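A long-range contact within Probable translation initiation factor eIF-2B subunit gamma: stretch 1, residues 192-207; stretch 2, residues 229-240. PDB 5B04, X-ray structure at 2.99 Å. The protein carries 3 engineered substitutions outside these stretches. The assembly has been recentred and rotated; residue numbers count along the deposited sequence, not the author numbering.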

ATOM      1  N   ALA E 192      33.977   1.467  64.306  1.00160.78           N
ATOM      2  CA  ALA E 192      32.539   1.576  64.504  1.00153.91           C
ATOM      3  C   ALA E 192      31.744   1.125  63.284  1.00143.12           C
ATOM      4  O   ALA E 192      31.898   1.667  62.190  1.00145.93           O
ATOM      5  N   LYS E 193      30.900   0.120  63.488  1.00127.93           N
ATOM      6  CA  LYS E 193      30.025  -0.366  62.433  1.00122.66           C
ATOM      7  C   LYS E 193      28.694   0.375  62.461  1.00119.43           C
ATOM      8  O   LYS E 193      28.312   0.953  63.479  1.00113.57           O
ATOM      9  N   GLN E 194      27.994   0.352  61.335  1.00117.54           N
ATOM     10  CA  GLN E 194      26.771   1.125  61.171  1.00109.01           C
ATOM     11  C   GLN E 194      25.800   0.391  60.266  1.00106.87           C
ATOM     12  O   GLN E 194      26.214  -0.250  59.311  1.00107.56           O
ATOM     13  N   LEU E 195      24.508   0.495  60.560  1.00 94.13           N
ATOM     14  CA  LEU E 195      23.493  -0.183  59.764  1.00 98.06           C
ATOM     15  C   LEU E 195      22.621   0.811  59.002  1.00100.03           C
ATOM     16  O   LEU E 195      22.055   1.735  59.586  1.00 91.98           O
ATOM     17  N   ILE E 196      22.517   0.605  57.692  1.00 96.49           N
ATOM     18  CA  ILE E 196      21.770   1.507  56.825  1.00 91.94           C
ATOM     19  C   ILE E 196      20.635   0.794  56.097  1.00 94.83           C
ATOM     20  O   ILE E 196      20.866  -0.131  55.317  1.00 98.20           O
ATOM     21  N   GLY E 197      19.407   1.230  56.359  1.00 89.66           N
ATOM     22  CA  GLY E 197      18.241   0.679  55.694  1.00 95.64           C
ATOM     23  C   GLY E 197      17.702   1.615  54.629  1.00 87.04           C
ATOM     24  O   GLY E 197      17.146   2.666  54.943  1.00 83.45           O
ATOM     25  N   ILE E 198      17.870   1.238  53.366  1.00 82.65           N
ATOM     26  CA  ILE E 198      17.422   2.071  52.253  1.00 89.90           C
ATOM     27  C   ILE E 198      16.355   1.368  51.422  1.00 94.69           C
ATOM     28  O   ILE E 198      16.263   0.140  51.424  1.00 87.35           O
ATOM     29  N   GLU E 199      15.552   2.151  50.706  1.00 96.38           N
ATOM     30  CA  GLU E 199      14.467   1.577  49.921  1.00 89.79           C
ATOM     31  C   GLU E 199      14.592   1.794  48.417  1.00 92.40           C
ATOM     32  O   GLU E 199      14.156   2.811  47.877  1.00104.37           O
ATOM     33  N   GLU E 200      15.217   0.831  47.755  1.00 94.18           N
ATOM     34  CA  GLU E 200      14.938   0.545  46.359  1.00 96.33           C
ATOM     35  C   GLU E 200      13.520  -0.014  46.387  1.00105.61           C
ATOM     36  O   GLU E 200      13.272  -0.934  47.164  1.00 98.68           O
ATOM     37  N   LYS E 201      12.563   0.484  45.603  1.00115.61           N
ATOM     38  CA  LYS E 201      12.643   1.446  44.498  1.00101.81           C
ATOM     39  C   LYS E 201      13.250   2.835  44.719  1.00 96.02           C
ATOM     40  O   LYS E 201      14.155   3.253  43.997  1.00 96.03           O
ATOM     41  N   THR E 202      12.715   3.553  45.700  1.00 90.51           N
ATOM     42  CA  THR E 202      12.881   5.001  45.794  1.00 77.65           C
ATOM     43  C   THR E 202      14.280   5.485  46.173  1.00 90.58           C
ATOM     44  O   THR E 202      14.542   6.689  46.158  1.00 82.64           O
ATOM     45  N   SER E 203      15.167   4.552  46.518  1.00101.92           N
ATOM     46  CA  SER E 203      16.520   4.871  46.982  1.00 97.42           C
ATOM     47  C   SER E 203      16.492   5.822  48.177  1.00 87.11           C
ATOM     48  O   SER E 203      17.476   6.503  48.464  1.00 88.87           O
ATOM     49  N   ARG E 204      15.358   5.861  48.869  1.00 81.55           N
ATOM     50  CA  ARG E 204      15.183   6.751  50.006  1.00 88.15           C
ATOM     51  C   ARG E 204      15.640   6.095  51.297  1.00100.25           C
ATOM     52  O   ARG E 204      15.267   4.962  51.600  1.00110.42           O
ATOM     53  N   LEU E 205      16.450   6.823  52.055  1.00 88.85           N
ATOM     54  CA  LEU E 205      16.961   6.337  53.326  1.00 83.46           C
ATOM     55  C   LEU E 205      15.831   6.154  54.336  1.00 88.44           C
ATOM     56  O   LEU E 205      14.954   7.008  54.456  1.00 97.35           O
ATOM     57  N   LEU E 206      15.858   5.039  55.062  1.00 93.73           N
ATOM     58  CA  LEU E 206      14.798   4.733  56.019  1.00 98.56           C
ATOM     59  C   LEU E 206      15.330   4.523  57.434  1.00 97.04           C
ATOM     60  O   LEU E 206      14.769   5.049  58.396  1.00 86.12           O
ATOM     61  N   TYR E 207      16.406   3.753  57.566  1.00107.39           N
ATOM     62  CA  TYR E 207      17.068   3.600  58.858  1.00 91.66           C
ATOM     63  C   TYR E 207      18.552   3.908  58.715  1.00 96.83           C
ATOM     64  O   TYR E 207      19.177   3.524  57.727  1.00103.97           O
ATOM     65  N   PRO E 229       6.887  -0.974  52.250  1.00 76.76           N
ATOM     66  CA  PRO E 229       6.808  -2.358  52.740  1.00 59.50           C
ATOM     67  C   PRO E 229       8.116  -3.133  52.620  1.00 61.44           C
ATOM     68  O   PRO E 229       8.272  -4.172  53.261  1.00 74.67           O
ATOM     69  N   ARG E 230       9.042  -2.632  51.808  1.00 73.06           N
ATOM     70  CA  ARG E 230      10.307  -3.317  51.577  1.00 69.77           C
ATOM     71  C   ARG E 230      11.500  -2.438  51.937  1.00 75.13           C
ATOM     72  O   ARG E 230      11.667  -1.349  51.389  1.00 86.56           O
ATOM     73  N   VAL E 231      12.323  -2.918  52.866  1.00 65.57           N
ATOM     74  CA  VAL E 231      13.517  -2.193  53.289  1.00 78.66           C
ATOM     75  C   VAL E 231      14.752  -3.089  53.223  1.00 79.99           C
ATOM     76  O   VAL E 231      14.742  -4.209  53.731  1.00 86.90           O
ATOM     77  N   THR E 232      15.812  -2.589  52.595  1.00 71.04           N
ATOM     78  CA  THR E 232      17.064  -3.332  52.486  1.00 69.74           C
ATOM     79  C   THR E 232      18.055  -2.903  53.566  1.00 85.41           C
ATOM     80  O   THR E 232      18.389  -1.725  53.675  1.00 91.83           O
ATOM     81  N   LEU E 233      18.527  -3.864  54.357  1.00 88.02           N
ATOM     82  CA  LEU E 233      19.457  -3.577  55.447  1.00 77.86           C
ATOM     83  C   LEU E 233      20.915  -3.837  55.059  1.00100.27           C
ATOM     84  O   LEU E 233      21.216  -4.766  54.311  1.00 99.81           O
ATOM     85  N   ASN E 234      21.811  -3.005  55.590  1.00102.32           N
ATOM     86  CA  ASN E 234      23.231  -3.019  55.235  1.00 93.20           C
ATOM     87  C   ASN E 234      24.140  -2.478  56.348  1.00100.69           C
ATOM     88  O   ASN E 234      24.178  -1.269  56.568  1.00118.24           O
ATOM     89  N   THR E 235      24.867  -3.347  57.054  1.00106.61           N
ATOM     90  CA  THR E 235      25.961  -2.862  57.905  1.00113.57           C
ATOM     91  C   THR E 235      27.268  -2.995  57.130  1.00104.68           C
ATOM     92  O   THR E 235      28.359  -2.893  57.690  1.00114.43           O
ATOM     93  N   ASN E 236      27.133  -3.265  55.835  1.00 98.44           N
ATOM     94  CA  ASN E 236      28.263  -3.347  54.921  1.00 91.03           C
ATOM     95  C   ASN E 236      28.663  -1.964  54.438  1.00 99.65           C
ATOM     96  O   ASN E 236      29.662  -1.795  53.739  1.00 90.49           O
ATOM     97  N   LEU E 237      27.865  -0.974  54.818  1.00 96.48           N
ATOM     98  CA  LEU E 237      28.054   0.382  54.338  1.00 84.13           C
ATOM     99  C   LEU E 237      28.596   1.304  55.420  1.00 87.70           C
ATOM    100  O   LEU E 237      28.237   1.189  56.591  1.00 98.55           O
ATOM    101  N   SER E 238      29.474   2.212  55.010  1.00 80.04           N
ATOM    102  CA  SER E 238      29.990   3.249  55.890  1.00 81.21           C
ATOM    103  C   SER E 238      29.780   4.606  55.234  1.00 84.37           C
ATOM    104  O   SER E 238      29.769   4.712  54.007  1.00 86.85           O
ATOM    105  N   ASP E 239      29.604   5.641  56.047  1.00 82.27           N
ATOM    106  CA  ASP E 239      29.360   6.975  55.516  1.00 75.88           C
ATOM    107  C   ASP E 239      30.623   7.562  54.896  1.00 76.76           C
ATOM    108  O   ASP E 239      31.679   7.592  55.525  1.00 85.11           O
ATOM    109  N   ALA E 240      30.503   8.026  53.657  1.00 64.37           N
ATOM    110  CA  ALA E 240      31.620   8.654  52.962  1.00 66.49           C
ATOM    111  C   ALA E 240      31.681  10.141  53.288  1.00 69.83           C
ATOM    112  O   ALA E 240      32.478  10.884  52.713  1.00 51.11           O
TER

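Where two strands of a sheet run side by side, the backbone sets the spacing and the side chains must fill what it leaves. The contact between residues 192-207 and 229-240 of this probable eIF-2B gamma subunit illustrates the principle that a position without a side chain leaves room which larger neighbours occupy. Strands 196-199 and 230-234 run in opposing directions, with axes 4.6 Å apart at closest approach. Ile198 and Thr232 form the firm pair: Ile198 N donates to Thr232 O and Thr232 N to Ile198 O, each at 3.0 Å. Ile196 N adds a 2.7 Å hydrogen bond to Asn234 O.

The hollow lies at Gly197. With no side chain, its CA comes to 3.1 Å from Thr232 O in a CA-H...O contact, and the space beside it is taken by neighbours from the other strand. Leu233, with chi1 m and chi2 t, brings CD2 to 3.9 Å from Gly197 CA, while Val231, with chi1 t, sets CG1 4.0 Å from Gly197 C. A beta carbon at Gly197 would sit tightly against both, about 3.2 Å from Leu233 CD2 and 3.3 Å from Val231 CG1. The other methyl of Val231 is used as well: its CG2 meets Leu206 CD1 at 3.6 Å. Leu206, an m, t rotamer on the second strand of its stretch, points toward the partner and so extends the apolar packing beyond the central pair of strands.

At Leu195 the relation is reversed, and a side chain of the first stretch fills a notch in the second. Its CA-to-CB bond runs sideways, but the t, p rotamer brings the tip back, so that CD1 lies 3.9 Å from Leu233 CB and 3.5 Å from Thr235 CG2. The methyl thus occupies the notch between these two side chains, close over the backbone, 3.2 Å from Asn234 N. Thr235, with chi1 p, is extensively covered by the first stretch; its CA approaches Gln194 O at 3.0 Å in another CA-H...O contact, and its OG1 lies 3.3 Å from Lys193 CE.

Ile196, Ile198, Thr232 and Asn234 project from the face opposite that of Leu233. Here the packing is looser: Ile196, an m, m rotamer, has its CB 4.4 Å from CD1 of Leu237, itself m, t. Thr232, with chi1 m, instead makes a polar contact, its OG1 donating to Glu200 OE2 at 3.0 Å. Glu200 starts sideways, and its p, t side chain carries the carboxylate within reach.

Gln194 likewise departs sideways and then reaches across. Its p, t rotamer lays CG 3.2 Å from Leu237 O and brings OE1 to 3.3 Å from Asp239 N, which donates a weak hydrogen bond. Glu199, t, t, packs CG 3.4 Å from Arg230 O, while its carboxylate bonds within its own stretch, with OE1 also engaged just outside the two stretches: OE2 accepts a very short 2.4 Å bond from Thr202 OG1, and OE1 forms a salt bridge with Lys201 NZ at 3.4 Å.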

ATOM      1  CB  ALA E 192      32.174   3.008  64.868  1.00135.92           C
ATOM      2  CB  LYS E 193      29.803  -1.871  62.565  1.00123.19           C
ATOM      3  CG  LYS E 193      30.335  -2.661  61.386  1.00124.36           C
ATOM      4  CD  LYS E 193      29.675  -4.022  61.275  1.00118.47           C
ATOM      5  CE  LYS E 193      30.107  -4.725  59.998  1.00116.81           C
ATOM      6  NZ  LYS E 193      31.505  -4.375  59.623  1.00101.16           N
ATOM      7  CB  GLN E 194      27.096   2.499  60.592  1.00101.63           C
ATOM      8  CG  GLN E 194      28.213   2.459  59.560  1.00108.34           C
ATOM      9  CD  GLN E 194      28.580   3.830  59.036  1.00106.39           C
ATOM     10  OE1 GLN E 194      29.752   4.208  59.027  1.00 86.84           O
ATOM     11  NE2 GLN E 194      27.582   4.579  58.583  1.00104.34           N
ATOM     12  CB  LEU E 195      22.631  -1.073  60.658  1.00 85.90           C
ATOM     13  CG  LEU E 195      21.412  -1.757  60.038  1.00108.04           C
ATOM     14  CD1 LEU E 195      21.746  -2.439  58.733  1.00115.39           C
ATOM     15  CD2 LEU E 195      20.885  -2.772  61.013  1.00100.67           C
ATOM     16  CB  ILE E 196      22.695   2.166  55.784  1.00 68.40           C
ATOM     17  CG1 ILE E 196      23.792   2.971  56.483  1.00 92.53           C
ATOM     18  CG2 ILE E 196      21.896   3.052  54.845  1.00 77.55           C
ATOM     19  CD1 ILE E 196      23.263   4.007  57.448  1.00 94.00           C
ATOM     20  CB  ILE E 198      18.597   2.467  51.336  1.00 81.34           C
ATOM     21  CG1 ILE E 198      19.353   1.225  50.855  1.00105.55           C
ATOM     22  CG2 ILE E 198      19.537   3.414  52.060  1.00 86.45           C
ATOM     23  CD1 ILE E 198      19.051   0.831  49.422  1.00 93.93           C
ATOM     24  CB  GLU E 199      13.115   2.128  50.378  1.00 90.37           C
ATOM     25  CG  GLU E 199      11.949   1.508  49.617  1.00 96.61           C
ATOM     26  CD  GLU E 199      10.698   2.352  49.660  1.00 97.72           C
ATOM     27  OE1 GLU E 199       9.638   1.819  50.044  1.00108.30           O
ATOM     28  OE2 GLU E 199      10.769   3.548  49.307  1.00 92.79           O
ATOM     29  CB  GLU E 200      15.939  -0.470  45.815  1.00115.58           C
ATOM     30  CG  GLU E 200      16.274  -1.542  46.858  1.00104.08           C
ATOM     31  CD  GLU E 200      17.408  -2.460  46.459  1.00103.32           C
ATOM     32  OE1 GLU E 200      17.894  -2.357  45.314  1.00126.42           O
ATOM     33  OE2 GLU E 200      17.812  -3.290  47.300  1.00102.44           O
ATOM     34  CB  LYS E 201      11.211   1.657  44.003  1.00 99.50           C
ATOM     35  CG  LYS E 201      10.204   1.376  45.124  1.00101.52           C
ATOM     36  CD  LYS E 201       8.791   1.843  44.832  1.00 99.90           C
ATOM     37  CE  LYS E 201       7.910   1.669  46.069  1.00114.78           C
ATOM     38  NZ  LYS E 201       8.205   2.679  47.129  1.00 92.06           N
ATOM     39  CB  THR E 202      11.887   5.584  46.814  1.00 84.47           C
ATOM     40  OG1 THR E 202      12.160   5.044  48.113  1.00 96.07           O
ATOM     41  CG2 THR E 202      10.463   5.230  46.418  1.00 89.35           C
ATOM     42  CB  SER E 203      17.363   5.473  45.852  1.00 89.17           C
ATOM     43  OG  SER E 203      16.896   6.761  45.487  1.00 93.24           O
ATOM     44  CB  ARG E 204      13.722   7.185  50.135  1.00 91.63           C
ATOM     45  CG  ARG E 204      13.229   8.094  49.023  1.00106.03           C
ATOM     46  CD  ARG E 204      11.951   8.796  49.447  1.00 94.39           C
ATOM     47  NE  ARG E 204      11.805   8.786  50.900  1.00113.33           N
ATOM     48  CZ  ARG E 204      10.653   8.957  51.542  1.00119.46           C
ATOM     49  NH1 ARG E 204       9.533   9.152  50.862  1.00100.54           N
ATOM     50  NH2 ARG E 204      10.624   8.931  52.867  1.00126.78           N
ATOM     51  CB  LEU E 205      18.004   7.304  53.868  1.00 83.20           C
ATOM     52  CG  LEU E 205      18.737   6.857  55.125  1.00 85.67           C
ATOM     53  CD1 LEU E 205      20.086   6.246  54.780  1.00 72.48           C
ATOM     54  CD2 LEU E 205      18.885   8.042  56.035  1.00 79.98           C
ATOM     55  CB  LEU E 206      14.015   3.503  55.560  1.00102.17           C
ATOM     56  CG  LEU E 206      13.024   3.791  54.431  1.00 94.95           C
ATOM     57  CD1 LEU E 206      12.378   2.514  53.930  1.00 95.69           C
ATOM     58  CD2 LEU E 206      11.967   4.778  54.901  1.00 85.14           C
ATOM     59  CB  TYR E 207      16.868   2.192  59.420  1.00 82.35           C
ATOM     60  CG  TYR E 207      17.084   2.115  60.914  1.00112.36           C
ATOM     61  CD1 TYR E 207      18.364   2.050  61.448  1.00117.90           C
ATOM     62  CD2 TYR E 207      16.009   2.120  61.791  1.00122.47           C
ATOM     63  CE1 TYR E 207      18.567   1.989  62.810  1.00113.54           C
ATOM     64  CE2 TYR E 207      16.202   2.055  63.158  1.00128.66           C
ATOM     65  CZ  TYR E 207      17.482   1.990  63.662  1.00122.56           C
ATOM     66  OH  TYR E 207      17.680   1.926  65.022  1.00119.85           O
ATOM     67  CB  PRO E 229       5.738  -2.986  51.844  1.00 78.86           C
ATOM     68  CG  PRO E 229       5.735  -2.154  50.611  1.00 83.82           C
ATOM     69  CD  PRO E 229       6.042  -0.759  51.062  1.00 79.01           C
ATOM     70  CB  ARG E 230      10.406  -3.762  50.120  1.00 59.94           C
ATOM     71  CG  ARG E 230       9.215  -4.575  49.642  1.00 62.38           C
ATOM     72  CD  ARG E 230       9.416  -5.046  48.216  1.00 69.54           C
ATOM     73  NE  ARG E 230      10.695  -5.729  48.057  1.00 71.78           N
ATOM     74  CZ  ARG E 230      11.120  -6.263  46.917  1.00 77.37           C
ATOM     75  NH1 ARG E 230      10.368  -6.196  45.829  1.00 73.64           N
ATOM     76  NH2 ARG E 230      12.300  -6.865  46.868  1.00 68.61           N
ATOM     77  CB  VAL E 231      13.376  -1.646  54.726  1.00 75.80           C
ATOM     78  CG1 VAL E 231      14.532  -0.711  55.053  1.00 75.30           C
ATOM     79  CG2 VAL E 231      12.043  -0.935  54.906  1.00 84.14           C
ATOM     80  CB  THR E 232      17.711  -3.143  51.099  1.00 93.67           C
ATOM     81  OG1 THR E 232      16.944  -3.841  50.110  1.00 80.37           O
ATOM     82  CG2 THR E 232      19.134  -3.678  51.094  1.00101.84           C
ATOM     83  CB  LEU E 233      19.085  -4.396  56.684  1.00 72.16           C
ATOM     84  CG  LEU E 233      17.792  -3.961  57.375  1.00 84.55           C
ATOM     85  CD1 LEU E 233      17.466  -4.871  58.550  1.00102.24           C
ATOM     86  CD2 LEU E 233      17.902  -2.513  57.824  1.00 79.90           C
ATOM     87  CB  ASN E 234      23.462  -2.182  53.969  1.00106.66           C
ATOM     88  CG  ASN E 234      23.424  -3.002  52.694  1.00104.24           C
ATOM     89  OD1 ASN E 234      24.375  -3.713  52.374  1.00106.45           O
ATOM     90  ND2 ASN E 234      22.335  -2.881  51.943  1.00 96.26           N
ATOM     91  CB  THR E 235      26.082  -3.612  59.270  1.00125.13           C
ATOM     92  OG1 THR E 235      26.919  -4.768  59.131  1.00132.47           O
ATOM     93  CG2 THR E 235      24.722  -4.003  59.829  1.00116.21           C
ATOM     94  CB  ASN E 236      27.920  -4.237  53.726  1.00 91.32           C
ATOM     95  CG  ASN E 236      29.140  -4.627  52.916  1.00104.27           C
ATOM     96  OD1 ASN E 236      30.265  -4.612  53.415  1.00106.53           O
ATOM     97  ND2 ASN E 236      28.924  -4.955  51.648  1.00103.93           N
ATOM     98  CB  LEU E 237      26.735   0.930  53.798  1.00 94.21           C
ATOM     99  CG  LEU E 237      26.145   0.096  52.662  1.00 87.16           C
ATOM    100  CD1 LEU E 237      24.823   0.678  52.198  1.00 91.87           C
ATOM    101  CD2 LEU E 237      27.132  -0.008  51.507  1.00 79.20           C
ATOM    102  CB  SER E 238      31.470   3.021  56.198  1.00 85.27           C
ATOM    103  OG  SER E 238      32.246   3.038  55.012  1.00 97.27           O
ATOM    104  CB  ASP E 239      28.832   7.902  56.612  1.00 77.92           C
ATOM    105  CG  ASP E 239      28.590   9.312  56.112  1.00100.38           C
ATOM    106  OD1 ASP E 239      28.122   9.464  54.963  1.00 95.06           O
ATOM    107  OD2 ASP E 239      28.872  10.267  56.865  1.00110.33           O
ATOM    108  CB  ALA E 240      31.499   8.442  51.463  1.00 58.94           C
TER